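Local coordinates for tailspike protein (Acinetobacter phage vB_ApiP_P1, PDB 6E1R), which probably binds and cleaves the capsular polysaccharide of its Acinetobacter host through this C-terminal part of the protein, as trimeric phage tailspike hydrolases do, at residues 149-154 with 181-186; 369-374 with 399-404; 481-486 with 514-519. All blocks are in the same frame, centred on the assembly; numbering follows the deposited sequence.

Interaction 1. Residues 149-154 with 181-186; sequences DIPIFT and AFRSTS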
ATOM      1  N   ASP A 149     -18.861  34.705   7.841  1.00 46.64           N
ATOM      2  CA  ASP A 149     -19.198  33.311   8.124  1.00 54.37           C
ATOM      3  C   ASP A 149     -19.830  32.669   6.885  1.00 51.95           C
ATOM      4  O   ASP A 149     -20.992  32.268   6.867  1.00 55.65           O
ATOM      5  CB  ASP A 149     -20.124  33.228   9.331  1.00 52.61           C
ATOM      6  CG  ASP A 149     -20.265  31.816   9.861  1.00 50.86           C
ATOM      7  OD1 ASP A 149     -19.527  30.925   9.391  1.00 43.12           O
ATOM      8  OD2 ASP A 149     -21.118  31.597  10.747  1.00 54.03           O
ATOM      9  N   ILE A 150     -19.021  32.577   5.833  1.00 50.27           N
ATOM     10  CA  ILE A 150     -19.488  32.074   4.540  1.00 52.18           C
ATOM     11  C   ILE A 150     -18.434  31.161   3.946  1.00 50.65           C
ATOM     12  O   ILE A 150     -17.230  31.317   4.188  1.00 52.16           O
ATOM     13  CB  ILE A 150     -19.793  33.223   3.553  1.00 52.82           C
ATOM     14  CG1 ILE A 150     -18.630  34.219   3.504  1.00 49.31           C
ATOM     15  CG2 ILE A 150     -21.088  33.925   3.929  1.00 58.50           C
ATOM     16  CD1 ILE A 150     -17.686  34.019   2.336  1.00 46.22           C
ATOM     17  N   PRO A 151     -18.867  30.183   3.149  1.00 46.95           N
ATOM     18  CA  PRO A 151     -17.901  29.350   2.423  1.00 43.43           C
ATOM     19  C   PRO A 151     -17.166  30.170   1.374  1.00 46.82           C
ATOM     20  O   PRO A 151     -17.776  30.941   0.630  1.00 48.51           O
ATOM     21  CB  PRO A 151     -18.776  28.265   1.785  1.00 42.64           C
ATOM     22  CG  PRO A 151     -20.132  28.885   1.691  1.00 44.76           C
ATOM     23  CD  PRO A 151     -20.257  29.763   2.902  1.00 46.74           C
ATOM     24  N   ILE A 152     -15.841  30.009   1.328  1.00 46.73           N
ATOM     25  CA  ILE A 152     -15.040  30.713   0.329  1.00 36.67           C
ATOM     26  C   ILE A 152     -15.470  30.302  -1.074  1.00 38.89           C
ATOM     27  O   ILE A 152     -15.653  31.144  -1.961  1.00 37.59           O
ATOM     28  CB  ILE A 152     -13.541  30.449   0.563  1.00 39.41           C
ATOM     29  CG1 ILE A 152     -13.090  31.091   1.876  1.00 38.19           C
ATOM     30  CG2 ILE A 152     -12.717  30.963  -0.606  1.00 36.02           C
ATOM     31  CD1 ILE A 152     -11.629  30.864   2.195  1.00 40.21           C
ATOM     32  N   PHE A 153     -15.646  29.002  -1.290  1.00 39.17           N
ATOM     33  CA  PHE A 153     -16.178  28.470  -2.534  1.00 38.38           C
ATOM     34  C   PHE A 153     -17.451  27.691  -2.246  1.00 41.54           C
ATOM     35  O   PHE A 153     -17.558  27.014  -1.217  1.00 49.38           O
ATOM     36  CB  PHE A 153     -15.160  27.573  -3.251  1.00 36.15           C
ATOM     37  CG  PHE A 153     -14.021  28.327  -3.877  1.00 37.40           C
ATOM     38  CD1 PHE A 153     -14.181  28.953  -5.102  1.00 40.52           C
ATOM     39  CD2 PHE A 153     -12.790  28.404  -3.246  1.00 35.32           C
ATOM     40  CE1 PHE A 153     -13.138  29.646  -5.686  1.00 43.25           C
ATOM     41  CE2 PHE A 153     -11.742  29.096  -3.825  1.00 38.84           C
ATOM     42  CZ  PHE A 153     -11.916  29.718  -5.046  1.00 43.12           C
ATOM     43  N   THR A 154     -18.414  27.792  -3.155  1.00 36.01           N
ATOM     44  CA  THR A 154     -19.694  27.108  -3.032  1.00 39.92           C
ATOM     45  C   THR A 154     -19.814  26.079  -4.148  1.00 41.02           C
ATOM     46  O   THR A 154     -19.820  26.438  -5.330  1.00 41.69           O
ATOM     47  CB  THR A 154     -20.857  28.100  -3.087  1.00 40.30           C
ATOM     48  OG1 THR A 154     -20.883  28.873  -1.879  1.00 38.79           O
ATOM     49  CG2 THR A 154     -22.176  27.367  -3.247  1.00 41.64           C
ATOM     50  N   ALA A 181     -13.682  26.585   3.589  1.00 40.49           N
ATOM     51  CA  ALA A 181     -13.155  26.709   2.236  1.00 41.74           C
ATOM     52  C   ALA A 181     -14.162  26.254   1.188  1.00 42.79           C
ATOM     53  O   ALA A 181     -14.206  26.823   0.091  1.00 37.88           O
ATOM     54  CB  ALA A 181     -11.857  25.913   2.097  1.00 40.76           C
ATOM     55  N   PHE A 182     -14.974  25.244   1.500  1.00 48.69           N
ATOM     56  CA  PHE A 182     -15.939  24.703   0.554  1.00 45.14           C
ATOM     57  C   PHE A 182     -17.204  24.283   1.285  1.00 43.21           C
ATOM     58  O   PHE A 182     -17.145  23.784   2.413  1.00 33.64           O
ATOM     59  CB  PHE A 182     -15.367  23.497  -0.206  1.00 39.56           C
ATOM     60  CG  PHE A 182     -14.171  23.824  -1.051  1.00 38.20           C
ATOM     61  CD1 PHE A 182     -12.891  23.727  -0.530  1.00 40.97           C
ATOM     62  CD2 PHE A 182     -14.326  24.224  -2.366  1.00 38.74           C
ATOM     63  CE1 PHE A 182     -11.786  24.029  -1.304  1.00 40.72           C
ATOM     64  CE2 PHE A 182     -13.226  24.526  -3.145  1.00 38.07           C
ATOM     65  CZ  PHE A 182     -11.954  24.427  -2.614  1.00 37.75           C
ATOM     66  N   ARG A 183     -18.346  24.487   0.633  1.00 41.89           N
ATOM     67  CA  ARG A 183     -19.622  23.981   1.116  1.00 40.69           C
ATOM     68  C   ARG A 183     -20.489  23.652  -0.089  1.00 41.72           C
ATOM     69  O   ARG A 183     -20.353  24.264  -1.152  1.00 43.62           O
ATOM     70  CB  ARG A 183     -20.339  24.984   2.025  1.00 40.05           C
ATOM     71  CG  ARG A 183     -21.318  24.337   2.995  1.00 41.67           C
ATOM     72  CD  ARG A 183     -21.947  25.359   3.926  1.00 42.80           C
ATOM     73  NE  ARG A 183     -20.979  25.926   4.859  1.00 48.97           N
ATOM     74  CZ  ARG A 183     -20.709  25.419   6.057  1.00 55.68           C
ATOM     75  NH1 ARG A 183     -21.333  24.324   6.470  1.00 61.97           N
ATOM     76  NH2 ARG A 183     -19.812  26.005   6.840  1.00 55.49           N
ATOM     77  N   SER A 184     -21.379  22.679   0.082  1.00 43.66           N
ATOM     78  CA  SER A 184     -22.204  22.178  -1.008  1.00 42.97           C
ATOM     79  C   SER A 184     -23.640  22.660  -0.857  1.00 48.87           C
ATOM     80  O   SER A 184     -24.196  22.655   0.247  1.00 54.92           O
ATOM     81  CB  SER A 184     -22.180  20.647  -1.059  1.00 34.81           C
ATOM     82  OG  SER A 184     -20.908  20.170  -1.457  1.00 33.42           O
ATOM     83  N   THR A 185     -24.232  23.080  -1.971  1.00 44.77           N
ATOM     84  CA  THR A 185     -25.650  23.412  -2.023  1.00 48.04           C
ATOM     85  C   THR A 185     -26.426  22.171  -2.449  1.00 53.41           C
ATOM     86  O   THR A 185     -26.148  21.596  -3.508  1.00 54.93           O
ATOM     87  CB  THR A 185     -25.911  24.569  -2.986  1.00 48.25           C
ATOM     88  OG1 THR A 185     -25.313  24.284  -4.257  1.00 54.68           O
ATOM     89  CG2 THR A 185     -25.337  25.864  -2.434  1.00 44.71           C
ATOM     90  N   SER A 186     -27.390  21.760  -1.623  1.00 51.36           N
ATOM     91  CA  SER A 186     -28.200  20.570  -1.885  1.00 51.82           C
ATOM     92  C   SER A 186     -27.329  19.332  -2.093  1.00 50.01           C
ATOM     93  O   SER A 186     -27.569  18.526  -2.995  1.00 50.63           O
ATOM     94  CB  SER A 186     -29.129  20.789  -3.081  1.00 52.27           C
ATOM     95  OG  SER A 186     -29.970  19.667  -3.282  1.00 59.54           O
TER

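Interaction 2. Residues 369-374 with 399-404; sequences SAVVES and GSIGDI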
ATOM      1  N   SER A 369      -4.905   2.907  25.931  1.00 32.99           N
ATOM      2  CA  SER A 369      -6.274   2.558  25.585  1.00 39.65           C
ATOM      3  C   SER A 369      -6.327   1.083  25.214  1.00 37.62           C
ATOM      4  O   SER A 369      -5.318   0.372  25.252  1.00 36.50           O
ATOM      5  CB  SER A 369      -6.780   3.424  24.429  1.00 40.36           C
ATOM      6  OG  SER A 369      -6.088   3.117  23.229  1.00 31.82           O
ATOM      7  N   ALA A 370      -7.519   0.624  24.848  1.00 34.99           N
ATOM      8  CA  ALA A 370      -7.677  -0.703  24.281  1.00 35.62           C
ATOM      9  C   ALA A 370      -7.417  -0.654  22.779  1.00 36.02           C
ATOM     10  O   ALA A 370      -7.291   0.414  22.177  1.00 39.08           O
ATOM     11  CB  ALA A 370      -9.072  -1.254  24.575  1.00 39.00           C
ATOM     12  N   VAL A 371      -7.336  -1.834  22.168  1.00 35.92           N
ATOM     13  CA  VAL A 371      -7.101  -1.900  20.730  1.00 35.93           C
ATOM     14  C   VAL A 371      -8.402  -1.710  19.963  1.00 39.76           C
ATOM     15  O   VAL A 371      -8.484  -0.881  19.049  1.00 41.44           O
ATOM     16  CB  VAL A 371      -6.413  -3.228  20.364  1.00 32.15           C
ATOM     17  CG1 VAL A 371      -6.262  -3.347  18.858  1.00 30.77           C
ATOM     18  CG2 VAL A 371      -5.059  -3.323  21.050  1.00 29.75           C
ATOM     19  N   VAL A 372      -9.440  -2.467  20.323  1.00 39.07           N
ATOM     20  CA  VAL A 372     -10.750  -2.352  19.695  1.00 37.42           C
ATOM     21  C   VAL A 372     -11.822  -2.437  20.773  1.00 39.12           C
ATOM     22  O   VAL A 372     -11.574  -2.872  21.899  1.00 39.23           O
ATOM     23  CB  VAL A 372     -10.994  -3.438  18.621  1.00 33.84           C
ATOM     24  CG1 VAL A 372     -10.054  -3.251  17.438  1.00 34.39           C
ATOM     25  CG2 VAL A 372     -10.835  -4.825  19.222  1.00 34.69           C
ATOM     26  N   GLU A 373     -13.030  -2.012  20.407  1.00 37.92           N
ATOM     27  CA  GLU A 373     -14.200  -2.128  21.267  1.00 39.40           C
ATOM     28  C   GLU A 373     -15.398  -2.505  20.413  1.00 39.13           C
ATOM     29  O   GLU A 373     -15.704  -1.819  19.434  1.00 43.64           O
ATOM     30  CB  GLU A 373     -14.483  -0.826  22.024  1.00 41.41           C
ATOM     31  CG  GLU A 373     -15.709  -0.906  22.924  1.00 45.17           C
ATOM     32  CD  GLU A 373     -15.983   0.385  23.669  1.00 43.86           C
ATOM     33  OE1 GLU A 373     -15.015   1.098  24.007  1.00 42.87           O
ATOM     34  OE2 GLU A 373     -17.170   0.687  23.915  1.00 42.43           O
ATOM     35  N   SER A 374     -16.071  -3.590  20.784  1.00 40.43           N
ATOM     36  CA  SER A 374     -17.199  -4.066  20.001  1.00 38.04           C
ATOM     37  C   SER A 374     -18.416  -3.170  20.219  1.00 34.89           C
ATOM     38  O   SER A 374     -18.411  -2.250  21.043  1.00 33.72           O
ATOM     39  CB  SER A 374     -17.535  -5.510  20.371  1.00 40.08           C
ATOM     40  OG  SER A 374     -18.050  -5.590  21.689  1.00 38.44           O
ATOM     41  N   GLY A 399      -3.927   1.293  29.230  1.00 38.74           N
ATOM     42  CA  GLY A 399      -3.744   0.479  28.045  1.00 35.71           C
ATOM     43  C   GLY A 399      -4.031  -0.990  28.296  1.00 41.75           C
ATOM     44  O   GLY A 399      -3.836  -1.513  29.393  1.00 44.54           O
ATOM     45  N   SER A 400      -4.504  -1.662  27.250  1.00 36.63           N
ATOM     46  CA  SER A 400      -4.867  -3.067  27.343  1.00 32.24           C
ATOM     47  C   SER A 400      -4.892  -3.665  25.945  1.00 34.92           C
ATOM     48  O   SER A 400      -5.291  -2.999  24.987  1.00 33.52           O
ATOM     49  CB  SER A 400      -6.232  -3.249  28.018  1.00 34.84           C
ATOM     50  OG  SER A 400      -7.252  -2.597  27.283  1.00 33.71           O
ATOM     51  N   ILE A 401      -4.462  -4.920  25.839  1.00 37.42           N
ATOM     52  CA  ILE A 401      -4.527  -5.662  24.585  1.00 38.82           C
ATOM     53  C   ILE A 401      -5.344  -6.938  24.697  1.00 39.23           C
ATOM     54  O   ILE A 401      -5.706  -7.513  23.658  1.00 40.07           O
ATOM     55  CB  ILE A 401      -3.117  -5.986  24.041  1.00 40.63           C
ATOM     56  CG1 ILE A 401      -2.315  -6.788  25.069  1.00 43.61           C
ATOM     57  CG2 ILE A 401      -2.385  -4.711  23.648  1.00 31.09           C
ATOM     58  CD1 ILE A 401      -0.921  -7.150  24.603  1.00 43.41           C
ATOM     59  N   GLY A 402      -5.647  -7.402  25.906  1.00 38.31           N
ATOM     60  CA  GLY A 402      -6.451  -8.606  26.048  1.00 35.82           C
ATOM     61  C   GLY A 402      -5.720  -9.822  25.515  1.00 38.01           C
ATOM     62  O   GLY A 402      -4.543 -10.052  25.817  1.00 39.67           O
ATOM     63  N   ASP A 403      -6.421 -10.611  24.704  1.00 33.16           N
ATOM     64  CA  ASP A 403      -5.860 -11.813  24.105  1.00 32.61           C
ATOM     65  C   ASP A 403      -5.278 -11.566  22.720  1.00 34.92           C
ATOM     66  O   ASP A 403      -5.000 -12.529  22.000  1.00 36.73           O
ATOM     67  CB  ASP A 403      -6.924 -12.911  24.027  1.00 33.41           C
ATOM     68  CG  ASP A 403      -7.358 -13.401  25.393  1.00 36.74           C
ATOM     69  OD1 ASP A 403      -6.546 -13.322  26.341  1.00 34.86           O
ATOM     70  OD2 ASP A 403      -8.509 -13.869  25.518  1.00 37.97           O
ATOM     71  N   ILE A 404      -5.101 -10.307  22.330  1.00 37.78           N
ATOM     72  CA  ILE A 404      -4.526  -9.983  21.029  1.00 34.34           C
ATOM     73  C   ILE A 404      -3.015 -10.150  21.095  1.00 36.03           C
ATOM     74  O   ILE A 404      -2.366  -9.717  22.056  1.00 38.92           O
ATOM     75  CB  ILE A 404      -4.922  -8.558  20.608  1.00 31.04           C
ATOM     76  CG1 ILE A 404      -6.447  -8.422  20.578  1.00 28.79           C
ATOM     77  CG2 ILE A 404      -4.323  -8.209  19.253  1.00 28.70           C
ATOM     78  CD1 ILE A 404      -6.936  -7.022  20.276  1.00 28.89           C
TER

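Interaction 3. Residues 481-486 with 514-519; sequences GTNSAV and ASHPSF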
ATOM      1  N   GLY A 481     -11.809 -30.463  42.643  1.00 45.37           N
ATOM      2  CA  GLY A 481     -12.607 -31.427  43.371  1.00 43.14           C
ATOM      3  C   GLY A 481     -13.864 -31.896  42.676  1.00 44.19           C
ATOM      4  O   GLY A 481     -14.693 -32.556  43.312  1.00 48.27           O
ATOM      5  N   THR A 482     -14.035 -31.583  41.394  1.00 39.70           N
ATOM      6  CA  THR A 482     -15.218 -32.014  40.660  1.00 41.19           C
ATOM      7  C   THR A 482     -15.107 -33.495  40.319  1.00 41.85           C
ATOM      8  O   THR A 482     -14.073 -33.948  39.816  1.00 40.42           O
ATOM      9  CB  THR A 482     -15.388 -31.189  39.384  1.00 39.98           C
ATOM     10  OG1 THR A 482     -15.638 -29.820  39.727  1.00 44.85           O
ATOM     11  CG2 THR A 482     -16.549 -31.717  38.553  1.00 37.17           C
ATOM     12  N   ASN A 483     -16.169 -34.248  40.601  1.00 39.02           N
ATOM     13  CA  ASN A 483     -16.200 -35.659  40.241  1.00 38.40           C
ATOM     14  C   ASN A 483     -16.084 -35.815  38.731  1.00 38.26           C
ATOM     15  O   ASN A 483     -16.862 -35.228  37.973  1.00 40.66           O
ATOM     16  CB  ASN A 483     -17.489 -36.309  40.745  1.00 39.01           C
ATOM     17  CG  ASN A 483     -17.558 -36.371  42.257  1.00 38.85           C
ATOM     18  OD1 ASN A 483     -16.534 -36.313  42.940  1.00 40.49           O
ATOM     19  ND2 ASN A 483     -18.767 -36.495  42.788  1.00 38.79           N
ATOM     20  N   SER A 484     -15.106 -36.606  38.294  1.00 34.43           N
ATOM     21  CA  SER A 484     -14.782 -36.728  36.882  1.00 37.51           C
ATOM     22  C   SER A 484     -14.620 -38.192  36.503  1.00 40.95           C
ATOM     23  O   SER A 484     -14.274 -39.036  37.335  1.00 43.15           O
ATOM     24  CB  SER A 484     -13.500 -35.956  36.534  1.00 29.56           C
ATOM     25  OG  SER A 484     -13.112 -36.186  35.191  1.00 29.07           O
ATOM     26  N   ALA A 485     -14.884 -38.483  35.231  1.00 36.83           N
ATOM     27  CA  ALA A 485     -14.694 -39.816  34.678  1.00 36.43           C
ATOM     28  C   ALA A 485     -14.410 -39.688  33.191  1.00 37.71           C
ATOM     29  O   ALA A 485     -14.993 -38.839  32.512  1.00 35.83           O
ATOM     30  CB  ALA A 485     -15.919 -40.706  34.913  1.00 32.15           C
ATOM     31  N   VAL A 486     -13.514 -40.534  32.690  1.00 38.78           N
ATOM     32  CA  VAL A 486     -13.119 -40.527  31.288  1.00 39.14           C
ATOM     33  C   VAL A 486     -13.462 -41.880  30.682  1.00 38.50           C
ATOM     34  O   VAL A 486     -13.342 -42.917  31.344  1.00 34.78           O
ATOM     35  CB  VAL A 486     -11.620 -40.200  31.106  1.00 39.22           C
ATOM     36  CG1 VAL A 486     -11.327 -38.799  31.604  1.00 38.20           C
ATOM     37  CG2 VAL A 486     -10.755 -41.215  31.831  1.00 45.68           C
ATOM     38  N   ALA A 514     -24.449 -40.600  44.114  1.00 37.52           N
ATOM     39  CA  ALA A 514     -25.281 -39.970  43.093  1.00 43.25           C
ATOM     40  C   ALA A 514     -24.483 -38.985  42.249  1.00 42.21           C
ATOM     41  O   ALA A 514     -24.730 -38.850  41.044  1.00 41.92           O
ATOM     42  CB  ALA A 514     -26.475 -39.275  43.746  1.00 44.47           C
ATOM     43  N   SER A 515     -23.523 -38.291  42.856  1.00 44.73           N
ATOM     44  CA  SER A 515     -22.749 -37.261  42.174  1.00 47.26           C
ATOM     45  C   SER A 515     -21.606 -37.820  41.332  1.00 49.12           C
ATOM     46  O   SER A 515     -20.806 -37.035  40.811  1.00 49.43           O
ATOM     47  CB  SER A 515     -22.199 -36.263  43.196  1.00 50.78           C
ATOM     48  OG  SER A 515     -21.347 -36.907  44.129  1.00 52.95           O
ATOM     49  N   HIS A 516     -21.505 -39.140  41.184  1.00 44.58           N
ATOM     50  CA  HIS A 516     -20.413 -39.709  40.399  1.00 40.88           C
ATOM     51  C   HIS A 516     -20.802 -39.767  38.927  1.00 38.78           C
ATOM     52  O   HIS A 516     -21.897 -40.243  38.603  1.00 35.06           O
ATOM     53  CB  HIS A 516     -20.059 -41.104  40.895  1.00 43.45           C
ATOM     54  CG  HIS A 516     -19.496 -41.130  42.282  1.00 44.31           C
ATOM     55  ND1 HIS A 516     -19.005 -42.278  42.865  1.00 42.35           N
ATOM     56  CD2 HIS A 516     -19.340 -40.146  43.200  1.00 42.52           C
ATOM     57  CE1 HIS A 516     -18.574 -42.001  44.083  1.00 42.03           C
ATOM     58  NE2 HIS A 516     -18.766 -40.715  44.310  1.00 42.01           N
ATOM     59  N   PRO A 517     -19.947 -39.299  38.016  1.00 41.89           N
ATOM     60  CA  PRO A 517     -20.278 -39.315  36.573  1.00 40.32           C
ATOM     61  C   PRO A 517     -20.077 -40.690  35.944  1.00 38.64           C
ATOM     62  O   PRO A 517     -19.215 -40.912  35.087  1.00 36.28           O
ATOM     63  CB  PRO A 517     -19.321 -38.261  36.009  1.00 44.39           C
ATOM     64  CG  PRO A 517     -18.125 -38.354  36.897  1.00 42.51           C
ATOM     65  CD  PRO A 517     -18.645 -38.662  38.277  1.00 43.55           C
ATOM     66  N   SER A 518     -20.901 -41.644  36.369  1.00 45.28           N
ATOM     67  CA  SER A 518     -20.783 -43.037  35.955  1.00 43.56           C
ATOM     68  C   SER A 518     -21.864 -43.353  34.930  1.00 41.37           C
ATOM     69  O   SER A 518     -23.059 -43.248  35.232  1.00 40.28           O
ATOM     70  CB  SER A 518     -20.895 -43.965  37.161  1.00 44.45           C
ATOM     71  OG  SER A 518     -20.033 -43.543  38.203  1.00 46.59           O
ATOM     72  N   PHE A 519     -21.451 -43.748  33.726  1.00 36.91           N
ATOM     73  CA  PHE A 519     -22.399 -43.958  32.641  1.00 37.39           C
ATOM     74  C   PHE A 519     -21.943 -45.111  31.758  1.00 34.73           C
ATOM     75  O   PHE A 519     -20.744 -45.354  31.591  1.00 31.25           O
ATOM     76  CB  PHE A 519     -22.574 -42.689  31.798  1.00 35.27           C
ATOM     77  CG  PHE A 519     -22.923 -41.473  32.606  1.00 32.44           C
ATOM     78  CD1 PHE A 519     -24.220 -41.264  33.041  1.00 29.88           C
ATOM     79  CD2 PHE A 519     -21.950 -40.548  32.943  1.00 32.00           C
ATOM     80  CE1 PHE A 519     -24.541 -40.150  33.793  1.00 32.47           C
ATOM     81  CE2 PHE A 519     -22.265 -39.433  33.692  1.00 34.62           C
ATOM     82  CZ  PHE A 519     -23.563 -39.233  34.117  1.00 33.66           C
TER

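Interaction 1. Residues 149-154 with 181-186
F153 and F182 sit in register on adjacent rungs of the tailspike's parallel β-helix, where strand 151-155 runs beside strand 178-184. The two strands turn corners at nearly the same level, I152-F153 on one and A181 on the other. Two backbone hydrogen bonds join the rungs: F153 N donates a hydrogen bond to A181 O at 3.0 Å, and R183 N donates one to F153 O at 3.2 Å. Supporting CA-H...O contacts run from F182 CA to F153 O and from T154 CA to R183 O. The aromatic contact is made side by side: both phenyl rings leave the same face and point the same way. Their planes are 18° apart, but with centroids separated by 5.6 Å the rings are slid until they barely overlap. F153 CB instead meets F182 CD2 at 3.6 Å. The F182 ring then stands edge-to-face with F166, while F171 lies against F153. T154 and R183 lie on the other face, and their side-chain cross-contacts are apolar, although the polar ends have partners elsewhere: the R183 guanidinium forms a salt bridge with D209, and T154 OG1 bonds to T122. P151 and R183 cross at about a right angle, P151 CB reaching R183 CB at 3.6 Å. T154 CG2, anti to its backbone N (OG1 chi1 -71°), touches the methyl CG2 of T185 at 3.6 Å.

Interaction 2. Residues 369-374 with 399-404
S369 meets G399 and S400 through its carbonyl. S400 N bonds to S369 O at 3.0 Å. The same oxygen takes a CA-H...O contact from G399 CA. A370 follows, its CA directed at S400 O at 3.4 Å and its CB beside S400 OG. That hydroxyl bonds to the side-chain amide of N380, whose OD1 also accepts V371 N, so one asparagine holds both segments. V371, at a corner of the chain, turns its side chain toward 399-404. V371 and I404 reach toward each other tip to tip, with I404 CD1 3.8 Å from V371 CB, and V371 CG2, anti to the carbonyl carbon (CG1 chi1 176°), lies 4.0 Å from I401 CG2. A type II' turn from I401 to I404, with G402 in its second position, returns the chain so that both isoleucines reach V371. Beyond V371, V372 and E373 form the last strand of a parallel face of the β-helix, E373 OE2 forming a salt bridge with K349. Across the contact, one backbone hydrogen bond fixes the S369-S400 end and buried aliphatic packing carries the rest, consistent with a loop laid over the end of the β-helix rather than another strand added to it.

Interaction 3. Residues 481-486 with 514-519
N483 reaches S515 O from almost directly above the carbonyl plane: ND2 bonds to that oxygen at 2.9 Å, 73° out of the plane and with a C=O...N angle of only 107°. On the donor side the geometry is regular, because the oxygen lies close to the amide plane of N483 and the N-H...O angle is 163°. The side chain gets there with CG anti to the carbonyl carbon. S515 OG stands equally near ND2, but at a poor angle for a hydrogen bond, and the same nitrogen lies 3.7 Å from H516 CD2, oblique to the imidazole. Next to the amide, P517 turns toward the opposite segment. Its CD lies 3.6 Å from N483 CB, and its CG sits against the N483-S484 backbone, 3.5 Å from S484 C. The contact joins the two antiparallel sheets of the C-terminal domain: S484 opens strand 484-494 of a five-stranded sheet, whereas 514-518 is the last part of the loop leading into strand 519-523 of a four-stranded one. P517 is the centre of an inverse gamma turn, closed by a weak bond from S518 N to H516 O, which swings the chain toward F519. A485 packs its CB against P517 CG at 3.8 Å. The hydroxyl of Y487 is shared by P517 O and F519 N, gripping the backbone on the exit side of the turn. S484, pointing away from the loop, hydrogen-bonds through OG to T492 of a neighbouring subunit; N483 also packs on V494 of that subunit.

The three contacts follow one another along the chain without nesting or crossing, each closing a loop of 24 to 27 residues. Interaction 1 comes first and joins consecutive rungs in the N-terminal part of the β-helix. Interaction 2, its centre about 40 Å from that of interaction 1 and on the opposite side of the chain's centre, ties the last strand of one face of the β-helix to the loop that leads out toward strand 415-420. Interaction 3 lies beyond, in the C-terminal domain, where it links the start of a strand in one antiparallel sheet to the loop feeding the other. Its centre is about 39 Å from that of interaction 2 and about 75 Å from that of interaction 1.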